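Local coordinates for fatty acid-binding protein 2 (Manduca sexta, PDB 1MDC) that binds fatty acids in a one-to-one ratio, holding the hydrophobic chain of the ligand in the interior of a beta-barrel, at residues N15-L20 and A32-K37; F64-E69 and M83-G88; G97-A102 and S119-G124. All blocks are in the same frame, centred on the assembly; numbering follows the deposited sequence.

Interaction 1 (N15-L20 and A32-K37); sequences NFDGFL and ALVSDK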
ATOM      1  N   ASN A  15       9.117   8.756  -7.693  1.00 11.32           N
ATOM      2  CA  ASN A  15       8.269   8.386  -8.826  1.00  6.33           C
ATOM      3  C   ASN A  15       6.834   8.062  -8.471  1.00  4.67           C
ATOM      4  O   ASN A  15       6.140   7.414  -9.253  1.00  9.56           O
ATOM      5  CB  ASN A  15       8.900   7.213  -9.650  1.00  9.33           C
ATOM      6  CG  ASN A  15      10.252   7.599 -10.234  1.00 23.28           C
ATOM      7  OD1 ASN A  15      10.557   8.790 -10.416  1.00 18.44           O
ATOM      8  ND2 ASN A  15      11.079   6.608 -10.516  1.00 13.30           N
ATOM      9  N   PHE A  16       6.382   8.510  -7.302  1.00 10.12           N
ATOM     10  CA  PHE A  16       5.017   8.227  -6.909  1.00  9.17           C
ATOM     11  C   PHE A  16       4.017   8.993  -7.773  1.00  7.84           C
ATOM     12  O   PHE A  16       2.966   8.504  -8.132  1.00 10.69           O
ATOM     13  CB  PHE A  16       4.821   8.389  -5.394  1.00 10.82           C
ATOM     14  CG  PHE A  16       3.508   7.887  -4.791  1.00 12.63           C
ATOM     15  CD1 PHE A  16       3.050   6.603  -5.041  1.00 11.04           C
ATOM     16  CD2 PHE A  16       2.769   8.729  -3.944  1.00 11.50           C
ATOM     17  CE1 PHE A  16       1.859   6.146  -4.450  1.00 12.36           C
ATOM     18  CE2 PHE A  16       1.569   8.298  -3.367  1.00 10.90           C
ATOM     19  CZ  PHE A  16       1.128   7.003  -3.631  1.00  9.52           C
ATOM     20  N   ASP A  17       4.341  10.207  -8.130  1.00  8.59           N
ATOM     21  CA  ASP A  17       3.414  10.955  -8.964  1.00 14.19           C
ATOM     22  C   ASP A  17       3.208  10.263 -10.315  1.00  6.12           C
ATOM     23  O   ASP A  17       2.121  10.208 -10.887  1.00 13.01           O
ATOM     24  CB  ASP A  17       3.996  12.371  -9.144  1.00 17.35           C
ATOM     25  CG  ASP A  17       3.104  13.273 -10.001  1.00 41.67           C
ATOM     26  OD1 ASP A  17       2.213  13.925  -9.305  1.00 49.63           O
ATOM     27  OD2 ASP A  17       3.199  13.412 -11.211  1.00100.00           O
ATOM     28  N   GLY A  18       4.292   9.708 -10.838  1.00 10.65           N
ATOM     29  CA  GLY A  18       4.284   9.007 -12.110  1.00  9.04           C
ATOM     30  C   GLY A  18       3.402   7.815 -12.051  1.00  9.37           C
ATOM     31  O   GLY A  18       2.631   7.535 -12.964  1.00  8.91           O
ATOM     32  N   PHE A  19       3.508   7.100 -10.944  1.00  8.37           N
ATOM     33  CA  PHE A  19       2.667   5.941 -10.802  1.00  8.06           C
ATOM     34  C   PHE A  19       1.186   6.356 -10.715  1.00  6.66           C
ATOM     35  O   PHE A  19       0.331   5.705 -11.295  1.00  8.82           O
ATOM     36  CB  PHE A  19       2.986   5.139  -9.458  1.00  4.21           C
ATOM     37  CG  PHE A  19       1.873   4.208  -9.071  1.00 10.12           C
ATOM     38  CD1 PHE A  19       1.644   3.031  -9.775  1.00 10.85           C
ATOM     39  CD2 PHE A  19       1.056   4.511  -7.998  1.00 12.99           C
ATOM     40  CE1 PHE A  19       0.617   2.168  -9.411  1.00 21.21           C
ATOM     41  CE2 PHE A  19      -0.003   3.653  -7.631  1.00 14.94           C
ATOM     42  CZ  PHE A  19      -0.219   2.491  -8.325  1.00 13.03           C
ATOM     43  N   LEU A  20       0.858   7.417  -9.974  1.00  8.06           N
ATOM     44  CA  LEU A  20      -0.543   7.812  -9.852  1.00  8.49           C
ATOM     45  C   LEU A  20      -1.133   8.272 -11.175  1.00  9.66           C
ATOM     46  O   LEU A  20      -2.325   8.088 -11.444  1.00 13.95           O
ATOM     47  CB  LEU A  20      -0.674   8.884  -8.824  1.00  9.59           C
ATOM     48  CG  LEU A  20      -0.306   8.373  -7.418  1.00  8.74           C
ATOM     49  CD1 LEU A  20      -0.216   9.540  -6.484  1.00 12.42           C
ATOM     50  CD2 LEU A  20      -1.351   7.428  -6.883  1.00  8.81           C
ATOM     51  N   ALA A  32      -3.528  15.245  -3.353  1.00 13.68           N
ATOM     52  CA  ALA A  32      -3.743  14.839  -1.995  1.00 11.82           C
ATOM     53  C   ALA A  32      -2.862  13.642  -1.659  1.00 13.21           C
ATOM     54  O   ALA A  32      -2.224  13.588  -0.616  1.00 15.23           O
ATOM     55  CB  ALA A  32      -5.224  14.536  -1.753  1.00 16.13           C
ATOM     56  N   LEU A  33      -2.808  12.659  -2.544  1.00  9.71           N
ATOM     57  CA  LEU A  33      -1.986  11.490  -2.253  1.00  9.38           C
ATOM     58  C   LEU A  33      -0.514  11.777  -2.132  1.00 10.70           C
ATOM     59  O   LEU A  33       0.185  11.228  -1.271  1.00 16.24           O
ATOM     60  CB  LEU A  33      -2.228  10.315  -3.211  1.00  8.94           C
ATOM     61  CG  LEU A  33      -3.609   9.705  -2.966  1.00 13.51           C
ATOM     62  CD1 LEU A  33      -3.915   8.786  -4.153  1.00 13.80           C
ATOM     63  CD2 LEU A  33      -3.585   8.862  -1.672  1.00 13.08           C
ATOM     64  N   VAL A  34      -0.016  12.641  -3.003  1.00  9.94           N
ATOM     65  CA  VAL A  34       1.400  12.940  -2.944  1.00 11.78           C
ATOM     66  C   VAL A  34       1.755  13.771  -1.734  1.00  8.34           C
ATOM     67  O   VAL A  34       2.892  13.790  -1.299  1.00 16.38           O
ATOM     68  CB  VAL A  34       2.107  13.488  -4.217  1.00 19.24           C
ATOM     69  CG1 VAL A  34       1.690  12.770  -5.468  1.00 15.97           C
ATOM     70  CG2 VAL A  34       2.040  14.967  -4.357  1.00 31.79           C
ATOM     71  N   SER A  35       0.794  14.472  -1.189  0.50 24.42           N
ATOM     72  CA  SER A  35       1.131  15.305  -0.041  0.50 32.26           C
ATOM     73  C   SER A  35       0.947  14.526   1.286  0.50 45.93           C
ATOM     74  O   SER A  35       1.346  15.017   2.347  0.50 40.15           O
ATOM     75  CB  SER A  35       0.275  16.570   0.044  0.75 19.43           C
ATOM     76  OG  SER A  35      -1.052  16.225   0.431  0.75 19.09           O
ATOM     77  N   ASP A  36       0.323  13.354   1.221  1.00 11.98           N
ATOM     78  CA  ASP A  36       0.069  12.590   2.445  1.00 11.04           C
ATOM     79  C   ASP A  36       1.313  12.170   3.206  1.00 11.68           C
ATOM     80  O   ASP A  36       2.373  12.039   2.615  1.00  9.89           O
ATOM     81  CB  ASP A  36      -0.590  11.282   1.921  1.00 18.41           C
ATOM     82  CG  ASP A  36      -1.310  10.357   2.879  1.00 22.71           C
ATOM     83  OD1 ASP A  36      -1.650  10.934   3.978  1.00 22.02           O
ATOM     84  OD2 ASP A  36      -1.578   9.201   2.605  1.00 20.55           O
ATOM     85  N   LYS A  37       1.166  11.945   4.514  1.00 12.00           N
ATOM     86  CA  LYS A  37       2.266  11.490   5.364  1.00  9.84           C
ATOM     87  C   LYS A  37       1.636  10.309   6.119  1.00  8.21           C
ATOM     88  O   LYS A  37       1.382  10.386   7.324  1.00 11.73           O
ATOM     89  CB  LYS A  37       2.760  12.549   6.352  1.00 12.06           C
ATOM     90  CG  LYS A  37       3.581  13.673   5.698  1.00 18.84           C
ATOM     91  CD  LYS A  37       4.970  13.221   5.193  1.00 25.60           C
ATOM     92  CE  LYS A  37       5.866  14.277   4.519  1.00 47.94           C
ATOM     93  NZ  LYS A  37       7.127  13.744   3.923  1.00100.00           N
TER

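Interaction 2 (F64-E69 and M83-G88); sequences FKSGVE and MYTVDG. With SO4 (sulfate ion), chain B.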
ATOM      1  N   PHE A  64      -7.531  -9.375   6.807  1.00  9.31           N
ATOM      2  CA  PHE A  64      -7.497 -10.195   5.615  1.00 14.89           C
ATOM      3  C   PHE A  64      -6.739 -11.461   5.898  1.00 11.96           C
ATOM      4  O   PHE A  64      -6.069 -11.541   6.924  1.00 12.06           O
ATOM      5  CB  PHE A  64      -6.722  -9.491   4.395  1.00  7.60           C
ATOM      6  CG  PHE A  64      -5.372  -8.962   4.771  1.00 10.79           C
ATOM      7  CD1 PHE A  64      -4.249  -9.758   4.661  1.00 15.34           C
ATOM      8  CD2 PHE A  64      -5.236  -7.642   5.223  1.00 10.58           C
ATOM      9  CE1 PHE A  64      -2.975  -9.265   5.026  1.00 13.87           C
ATOM     10  CE2 PHE A  64      -3.999  -7.149   5.602  1.00 24.59           C
ATOM     11  CZ  PHE A  64      -2.864  -7.981   5.503  1.00 14.12           C
ATOM     12  N   LYS A  65      -6.882 -12.405   4.960  1.00 10.90           N
ATOM     13  CA  LYS A  65      -6.228 -13.715   4.951  1.00 20.15           C
ATOM     14  C   LYS A  65      -5.300 -13.739   3.752  1.00 21.66           C
ATOM     15  O   LYS A  65      -5.669 -13.263   2.693  1.00 11.00           O
ATOM     16  CB  LYS A  65      -7.056 -15.000   4.838  1.00 15.60           C
ATOM     17  CG  LYS A  65      -8.156 -14.969   5.870  1.00 28.06           C
ATOM     18  CD  LYS A  65      -8.955 -16.252   6.052  1.00 47.27           C
ATOM     19  CE  LYS A  65     -10.077 -16.047   7.072  1.00 38.60           C
ATOM     20  NZ  LYS A  65      -9.809 -16.591   8.396  1.00 90.43           N
ATOM     21  N   SER A  66      -4.108 -14.296   3.925  1.00 11.30           N
ATOM     22  CA  SER A  66      -3.149 -14.389   2.838  1.00  7.68           C
ATOM     23  C   SER A  66      -3.684 -15.245   1.692  1.00 22.08           C
ATOM     24  O   SER A  66      -4.170 -16.339   1.910  1.00 11.95           O
ATOM     25  CB  SER A  66      -1.814 -14.907   3.368  1.00 14.65           C
ATOM     26  OG  SER A  66      -0.845 -14.976   2.348  1.00 13.88           O
ATOM     27  N   GLY A  67      -3.627 -14.772   0.451  1.00  8.58           N
ATOM     28  CA  GLY A  67      -4.114 -15.570  -0.662  1.00  6.18           C
ATOM     29  C   GLY A  67      -5.585 -15.431  -1.018  1.00 11.45           C
ATOM     30  O   GLY A  67      -6.062 -16.067  -1.954  1.00 14.72           O
ATOM     31  N   VAL A  68      -6.317 -14.608  -0.289  1.00  9.90           N
ATOM     32  CA  VAL A  68      -7.735 -14.460  -0.575  1.00 11.57           C
ATOM     33  C   VAL A  68      -8.074 -13.077  -1.095  1.00 11.28           C
ATOM     34  O   VAL A  68      -7.805 -12.070  -0.475  1.00 14.14           O
ATOM     35  CB  VAL A  68      -8.537 -14.756   0.696  1.00 15.63           C
ATOM     36  CG1 VAL A  68     -10.039 -14.536   0.488  1.00 20.29           C
ATOM     37  CG2 VAL A  68      -8.257 -16.209   1.132  1.00 12.75           C
ATOM     38  N   GLU A  69      -8.683 -13.033  -2.246  1.00  9.33           N
ATOM     39  CA  GLU A  69      -9.043 -11.747  -2.806  1.00  7.45           C
ATOM     40  C   GLU A  69     -10.297 -11.190  -2.164  1.00 13.26           C
ATOM     41  O   GLU A  69     -11.188 -11.945  -1.792  1.00 12.51           O
ATOM     42  CB  GLU A  69      -9.540 -12.030  -4.223  1.00 15.21           C
ATOM     43  CG  GLU A  69      -8.493 -12.463  -5.235  1.00 27.45           C
ATOM     44  CD  GLU A  69      -8.928 -12.163  -6.671  1.00 43.70           C
ATOM     45  OE1 GLU A  69     -10.149 -11.696  -6.834  1.00 48.06           O
ATOM     46  OE2 GLU A  69      -8.210 -12.363  -7.594  1.00 22.95           O
ATOM     47  N   MET A  83      -5.526  -8.356  -2.971  1.00  7.56           N
ATOM     48  CA  MET A  83      -5.114  -9.692  -2.604  1.00  8.53           C
ATOM     49  C   MET A  83      -3.748  -9.560  -1.957  1.00 12.13           C
ATOM     50  O   MET A  83      -2.815  -9.087  -2.602  1.00 14.09           O
ATOM     51  CB  MET A  83      -5.094 -10.753  -3.737  1.00  8.92           C
ATOM     52  CG  MET A  83      -5.023 -12.170  -3.211  1.00 31.46           C
ATOM     53  SD  MET A  83      -3.337 -12.703  -3.391  1.00 26.76           S
ATOM     54  CE  MET A  83      -3.456 -13.540  -4.927  1.00 36.09           C
ATOM     55  N   TYR A  84      -3.599  -9.938  -0.693  1.00  8.89           N
ATOM     56  CA  TYR A  84      -2.289  -9.817  -0.119  1.00  7.31           C
ATOM     57  C   TYR A  84      -1.748 -11.226   0.090  1.00 14.98           C
ATOM     58  O   TYR A  84      -2.505 -12.130   0.402  1.00 12.12           O
ATOM     59  CB  TYR A  84      -2.324  -9.247   1.291  1.00 11.18           C
ATOM     60  CG  TYR A  84      -2.679  -7.804   1.504  1.00 14.85           C
ATOM     61  CD1 TYR A  84      -4.009  -7.371   1.353  1.00 11.34           C
ATOM     62  CD2 TYR A  84      -1.679  -6.896   1.858  1.00 11.92           C
ATOM     63  CE1 TYR A  84      -4.315  -6.046   1.581  1.00  5.33           C
ATOM     64  CE2 TYR A  84      -1.971  -5.573   2.059  1.00  9.27           C
ATOM     65  CZ  TYR A  84      -3.319  -5.152   1.931  1.00  6.23           C
ATOM     66  OH  TYR A  84      -3.629  -3.828   2.169  1.00 17.17           O
ATOM     67  N   THR A  85      -0.438 -11.389  -0.090  1.00 10.73           N
ATOM     68  CA  THR A  85       0.324 -12.624   0.098  1.00  9.21           C
ATOM     69  C   THR A  85       1.320 -12.232   1.184  1.00 18.87           C
ATOM     70  O   THR A  85       2.062 -11.265   0.967  1.00 15.79           O
ATOM     71  CB  THR A  85       1.157 -12.997  -1.136  1.00 18.36           C
ATOM     72  OG1 THR A  85       0.197 -13.412  -2.091  1.00 24.46           O
ATOM     73  CG2 THR A  85       1.982 -14.186  -0.741  1.00 33.75           C
ATOM     74  N   VAL A  86       1.307 -12.941   2.335  1.00 15.24           N
ATOM     75  CA  VAL A  86       2.207 -12.702   3.475  1.00 11.41           C
ATOM     76  C   VAL A  86       3.224 -13.848   3.431  1.00 17.81           C
ATOM     77  O   VAL A  86       2.816 -15.021   3.499  1.00 13.67           O
ATOM     78  CB  VAL A  86       1.454 -12.672   4.779  1.00 13.96           C
ATOM     79  CG1 VAL A  86       2.481 -12.318   5.821  1.00 15.70           C
ATOM     80  CG2 VAL A  86       0.447 -11.523   4.706  1.00 11.99           C
ATOM     81  N   ASP A  87       4.527 -13.535   3.274  1.00  8.69           N
ATOM     82  CA  ASP A  87       5.548 -14.579   3.175  1.00 11.03           C
ATOM     83  C   ASP A  87       6.754 -14.078   3.886  1.00 15.43           C
ATOM     84  O   ASP A  87       7.640 -13.437   3.326  1.00 10.25           O
ATOM     85  CB  ASP A  87       5.801 -14.930   1.664  1.00 16.48           C
ATOM     86  CG  ASP A  87       6.705 -16.096   1.265  1.00 22.16           C
ATOM     87  OD1 ASP A  87       7.317 -16.689   2.237  1.00 16.33           O
ATOM     88  OD2 ASP A  87       6.882 -16.451   0.137  1.00 35.67           O
ATOM     89  N   GLY A  88       6.742 -14.367   5.160  1.00  9.97           N
ATOM     90  CA  GLY A  88       7.834 -13.939   6.006  1.00 13.38           C
ATOM     91  C   GLY A  88       7.888 -12.401   6.154  1.00 10.76           C
ATOM     92  O   GLY A  88       6.962 -11.750   6.617  1.00 17.74           O
TER
HETATM   93  S   SO4 B 200      -0.851  -1.455   1.689  1.00 76.87           S
HETATM   94  O1  SO4 B 200      -0.885  -2.785   2.309  1.00 56.01           O
HETATM   95  O2  SO4 B 200       0.156  -0.640   2.336  1.00100.00           O
HETATM   96  O3  SO4 B 200      -0.481  -1.547   0.271  1.00 69.51           O
HETATM   97  O4  SO4 B 200      -2.186  -0.811   1.846  1.00 66.10           O
HETATM   98  O   HOH W   1      -5.704 -11.062   0.885  1.00 12.01           O

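Interaction 3 (G97-A102 and S119-G124); sequences GDAGVA and SSNWDG. With PLM (palmitic acid), chain C.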
ATOM      1  N   GLY A  97      -7.977  -2.832 -10.515  1.00 12.79           N
ATOM      2  CA  GLY A  97      -9.003  -1.805 -10.529  1.00 14.62           C
ATOM      3  C   GLY A  97      -9.455  -1.564 -11.946  1.00 23.50           C
ATOM      4  O   GLY A  97      -9.000  -2.244 -12.848  1.00 16.82           O
ATOM      5  N   ASP A  98     -10.337  -0.609 -12.179  1.00 20.89           N
ATOM      6  CA  ASP A  98     -10.770  -0.374 -13.553  1.00 28.18           C
ATOM      7  C   ASP A  98      -9.607   0.034 -14.451  1.00 15.66           C
ATOM      8  O   ASP A  98      -9.551  -0.299 -15.649  1.00 18.00           O
ATOM      9  CB  ASP A  98     -11.633   0.910 -13.626  1.00 27.32           C
ATOM     10  CG  ASP A  98     -12.979   0.861 -13.042  1.00 68.53           C
ATOM     11  OD1 ASP A  98     -13.654  -0.208 -13.418  1.00 53.63           O
ATOM     12  OD2 ASP A  98     -13.378   1.757 -12.328  1.00 99.97           O
ATOM     13  N   ALA A  99      -8.683   0.792 -13.856  1.00 12.28           N
ATOM     14  CA  ALA A  99      -7.530   1.264 -14.619  1.00 15.60           C
ATOM     15  C   ALA A  99      -6.508   0.183 -14.995  1.00 18.16           C
ATOM     16  O   ALA A  99      -5.741   0.329 -15.953  1.00 15.66           O
ATOM     17  CB  ALA A  99      -6.818   2.412 -13.881  1.00 14.23           C
ATOM     18  N   GLY A 100      -6.457  -0.916 -14.243  1.00 12.70           N
ATOM     19  CA  GLY A 100      -5.483  -1.945 -14.560  1.00  8.05           C
ATOM     20  C   GLY A 100      -5.043  -2.679 -13.296  1.00 12.83           C
ATOM     21  O   GLY A 100      -5.821  -2.759 -12.356  1.00  9.54           O
ATOM     22  N   VAL A 101      -3.813  -3.210 -13.276  1.00  8.13           N
ATOM     23  CA  VAL A 101      -3.309  -3.955 -12.120  1.00  5.16           C
ATOM     24  C   VAL A 101      -2.058  -3.344 -11.559  1.00 12.60           C
ATOM     25  O   VAL A 101      -1.219  -2.894 -12.314  1.00 16.10           O
ATOM     26  CB  VAL A 101      -2.921  -5.345 -12.666  1.00 10.63           C
ATOM     27  CG1 VAL A 101      -2.338  -6.215 -11.568  1.00 19.92           C
ATOM     28  CG2 VAL A 101      -4.173  -6.065 -13.108  1.00 18.92           C
ATOM     29  N   ALA A 102      -1.912  -3.308 -10.251  1.00  6.28           N
ATOM     30  CA  ALA A 102      -0.703  -2.737  -9.708  1.00  5.99           C
ATOM     31  C   ALA A 102      -0.214  -3.702  -8.634  1.00 17.98           C
ATOM     32  O   ALA A 102      -1.021  -4.459  -8.050  1.00 11.54           O
ATOM     33  CB  ALA A 102      -0.928  -1.390  -9.065  1.00  5.54           C
ATOM     34  N   SER A 119       3.113  -0.903 -12.129  1.00 11.61           N
ATOM     35  CA  SER A 119       1.750  -0.779 -12.671  1.00 15.45           C
ATOM     36  C   SER A 119       1.635  -1.376 -14.059  1.00 17.62           C
ATOM     37  O   SER A 119       2.616  -1.446 -14.787  1.00 13.72           O
ATOM     38  CB  SER A 119       1.660   0.737 -12.844  1.00 21.55           C
ATOM     39  OG  SER A 119       0.734   1.147 -13.777  1.00 18.12           O
ATOM     40  N   SER A 120       0.463  -1.813 -14.459  1.00  9.62           N
ATOM     41  CA  SER A 120       0.386  -2.384 -15.790  1.00  6.85           C
ATOM     42  C   SER A 120       0.315  -1.282 -16.856  1.00 11.15           C
ATOM     43  O   SER A 120       0.345  -1.566 -18.049  1.00 14.82           O
ATOM     44  CB  SER A 120      -0.839  -3.298 -15.930  1.00 13.17           C
ATOM     45  OG  SER A 120      -1.991  -2.533 -15.609  1.00 12.09           O
ATOM     46  N   ASN A 121       0.221  -0.018 -16.455  1.00 10.17           N
ATOM     47  CA  ASN A 121       0.141   1.027 -17.473  1.00 10.10           C
ATOM     48  C   ASN A 121       1.372   1.882 -17.678  1.00 24.86           C
ATOM     49  O   ASN A 121       1.315   2.826 -18.460  1.00 16.00           O
ATOM     50  CB  ASN A 121      -0.960   1.998 -17.032  1.00  8.08           C
ATOM     51  CG  ASN A 121      -2.339   1.345 -17.103  1.00 12.84           C
ATOM     52  OD1 ASN A 121      -2.557   0.360 -17.810  1.00 20.66           O
ATOM     53  ND2 ASN A 121      -3.290   1.895 -16.372  1.00 11.56           N
ATOM     54  N   TRP A 122       2.466   1.570 -16.990  1.00 10.46           N
ATOM     55  CA  TRP A 122       3.669   2.343 -17.096  1.00  7.79           C
ATOM     56  C   TRP A 122       4.841   1.483 -16.826  1.00 12.84           C
ATOM     57  O   TRP A 122       4.716   0.504 -16.157  1.00 13.52           O
ATOM     58  CB  TRP A 122       3.584   3.166 -15.810  1.00 17.60           C
ATOM     59  CG  TRP A 122       4.621   4.188 -15.711  1.00 22.54           C
ATOM     60  CD1 TRP A 122       5.198   4.879 -16.731  1.00 54.01           C
ATOM     61  CD2 TRP A 122       5.205   4.638 -14.515  1.00 34.44           C
ATOM     62  NE1 TRP A 122       6.113   5.758 -16.223  1.00 63.20           N
ATOM     63  CE2 TRP A 122       6.126   5.628 -14.857  1.00 32.32           C
ATOM     64  CE3 TRP A 122       5.028   4.287 -13.212  1.00 30.18           C
ATOM     65  CZ2 TRP A 122       6.877   6.270 -13.920  1.00 52.71           C
ATOM     66  CZ3 TRP A 122       5.779   4.944 -12.284  1.00 44.63           C
ATOM     67  CH2 TRP A 122       6.682   5.920 -12.647  1.00 22.13           C
ATOM     68  N   ASP A 123       5.993   1.845 -17.311  1.00 16.51           N
ATOM     69  CA  ASP A 123       7.171   1.033 -17.087  1.00 27.63           C
ATOM     70  C   ASP A 123       8.072   1.481 -15.976  1.00 14.18           C
ATOM     71  O   ASP A 123       9.079   0.842 -15.725  1.00 30.99           O
ATOM     72  CB  ASP A 123       8.098   1.324 -18.261  1.00 86.94           C
ATOM     73  CG  ASP A 123       7.730   0.491 -19.412  1.00100.00           C
ATOM     74  OD1 ASP A 123       7.299  -0.627 -19.232  1.00100.00           O
ATOM     75  OD2 ASP A 123       7.891   1.077 -20.586  1.00100.00           O
ATOM     76  N   GLY A 124       7.744   2.577 -15.334  1.00  8.25           N
ATOM     77  CA  GLY A 124       8.590   3.073 -14.271  1.00 12.84           C
ATOM     78  C   GLY A 124       8.398   2.225 -13.027  1.00 16.29           C
ATOM     79  O   GLY A 124       7.564   1.339 -13.019  1.00 15.84           O
TER
HETATM   80  C1  PLM C 133       1.944   1.710   0.489  1.00 20.24           C
HETATM   81  O1  PLM C 133       2.228   0.843   1.333  1.00 29.75           O
HETATM   82  O2  PLM C 133       2.476   2.831   0.467  1.00 19.87           O
HETATM   83  C2  PLM C 133       0.835   1.462  -0.559  1.00 54.71           C
HETATM   84  C3  PLM C 133       0.603   2.583  -1.597  1.00 36.62           C
HETATM   85  C4  PLM C 133      -0.612   3.473  -1.210  1.00 34.50           C
HETATM   86  C5  PLM C 133      -1.879   3.145  -2.026  1.00 31.60           C
HETATM   87  C6  PLM C 133      -2.210   4.249  -3.045  1.00 30.18           C
HETATM   88  C7  PLM C 133      -3.136   3.656  -4.099  1.00 28.67           C
HETATM   89  C8  PLM C 133      -3.836   4.659  -5.001  1.00 21.37           C
HETATM   90  C9  PLM C 133      -3.634   4.111  -6.416  1.00 36.65           C
HETATM   91  CA  PLM C 133      -4.907   3.611  -7.115  1.00 29.79           C
HETATM   92  CB  PLM C 133      -4.717   2.155  -7.566  1.00 43.59           C
HETATM   93  CC  PLM C 133      -5.685   1.737  -8.704  1.00 25.74           C
HETATM   94  CD  PLM C 133      -5.520   0.229  -9.084  1.00 22.53           C
HETATM   95  CE  PLM C 133      -5.051   0.024 -10.521  1.00 32.01           C
HETATM   96  CF  PLM C 133      -3.670   0.660 -10.679  1.00 29.45           C
HETATM   97  CG  PLM C 133      -3.052   0.497 -12.091  1.00 25.04           C

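Interaction 1 (N15-L20 and A32-K37)
Leu20 and Leu33 each point CB at the opposite helix and then turn CG anti to the carbonyl carbon (chi1 -65° and -70°), while Phe16 sets CG anti to the backbone N (chi1 -169°). The leucines meet through two branches. CD1 of Leu20 settles 3.9 Å from CB of Leu33, and CD2 of Leu20 touches CD1 of Leu33 at 4.0 Å. The first of these methyls is the more heavily used, for Leu20 CD1 also lies 3.9 Å from CG1 of Val34. It rests as well over one face of the Phe16 ring, 3.8 Å above the plane and displaced toward the rim, so that two residues one helical turn apart act as a single apolar surface. The ring itself offers its edge to the second helix: CE2 of Phe16 is 3.9 Å from O of Leu33, a carbonyl oxygen lying in the plane of the ring. Further out, OD1 of Asp17 comes within 4.0 Å of CG1 of Val34, a packing contact; OD2 makes a salt bridge with Lys21. Leu25 and Ile30 continue the apolar surface around the leucines.

Phe16 also has a second, polar role, forming a cation-pi interaction with Arg128, one of the residues that bind the fatty acid. Leu20 lies about 4 Å, side chain to nearest ligand atom, from the bound palmitate. This is the helix-turn-helix lid of the fatty acid-binding proteins, seen where its two short helices meet. No hydrogen bond joins the two segments, so their cohesion rests on apolar fit, and the carboxylate of Asp17 is kept at the margin, where its charge is probably offset by Lys21.

Interaction 2 (F64-E69 and M83-G88)
Ser66 OG, anti to its own backbone N (chi1 -178°), receives the N-H of Val86 at 3.0 Å between N and OG, in a nearly straight bond. The next residue returns the favour: Gly67 N gives its proton to Tyr84 O, 2.9 Å away and in the plane of that carbonyl. Tyr84 N is satisfied by a water whose oxygen lies 2.9 Å from it. The same water lies 2.8 Å from Lys65 O and 2.7 Å from Val68 O, placed to donate to both though it has more acceptors in reach than protons, and so probably links the two ends of the type II turn from Lys65 to Val68 to the strand. Gly67 holds the glycine-favouring position of that turn, and Met83 CG packs on its backbone, 3.8 Å from Val68 C.

The rings of Phe64 and Tyr84 stack face to face, their centroids 4.1 Å apart and their planes at 8°. CG2 of Val86 touches the edge of the Phe64 ring. Tyr84 OH reaches a sulfate, probably from the crystallisation liquor, which Lys106 and His93 also bind; the His93 ring stacks on Tyr84. The arrangement belongs to the fatty acid-binding protein barrel, whose unpaired neighbours, strands 60-64 and 70-74, are joined by this turn.

Interaction 3 (G97-A102 and S119-G124)
Val101 and Ser120 exchange two hydrogen bonds. Val101 N donates to Ser120 OG at 3.0 Å, and Ser120 N donates to Val101 O at 2.9 Å, the donor almost in line with the carbonyl although the N-H itself is bent (137°). The hydroxyl gets there because it stands between its backbone N and carbonyl carbon (chi1 57°). One residue on, Asn121 ND2 binds Ala99 O at 2.9 Å, the donor lying 45° above the carbonyl plane although the oxygen is close to the amide plane of Asn121. Gly100 suits this spot, as a CB would clash with Ser120 OG.

Behind these bonds stands Ser119, whose OG accepts the N-H of Asn121 at 3.0 Å, an ST turn, and is hydrogen-bonded to Ser22 OG. An alanine here would probably leave Asn121 N and the Ser22 hydroxyl without this mate and let the turn that presents the Asn121 amide shift. The amide is steadied further by a bond from ND2 to Ser22 O.

Ser119 pairs with Ala102 across the antiparallel strands 112-119 and 100-109, in a non-hydrogen-bonded pair. Ala102 CB touches the palmitate tail at CF, 3.8 Å away, while Phe19 of helix 16-21 packs on Ala102, Ser119 and Trp122, bringing lid and barrel together around the methyl end of the palmitate.

Overall arrangement
The three contacts follow one another along the chain, each closing before the next begins. Interaction 1 joins the two helices of the lid. Interactions 2 and 3 both reach the antiparallel sheet that curves into the barrel, with centres 20 Å apart and no touch between them. Interactions 1 and 2 lie on opposite sides of the chain's centre, their own centres 25 Å apart. Interactions 1 and 3 do meet: Phe19 N is 3.4 Å from Trp122 CZ3, so helix 16-21 packs against the start of strand 122-131. Lid and sheet lie on different sides of the barrel interior, where the palmitate touches both the lid and the region of interaction 3.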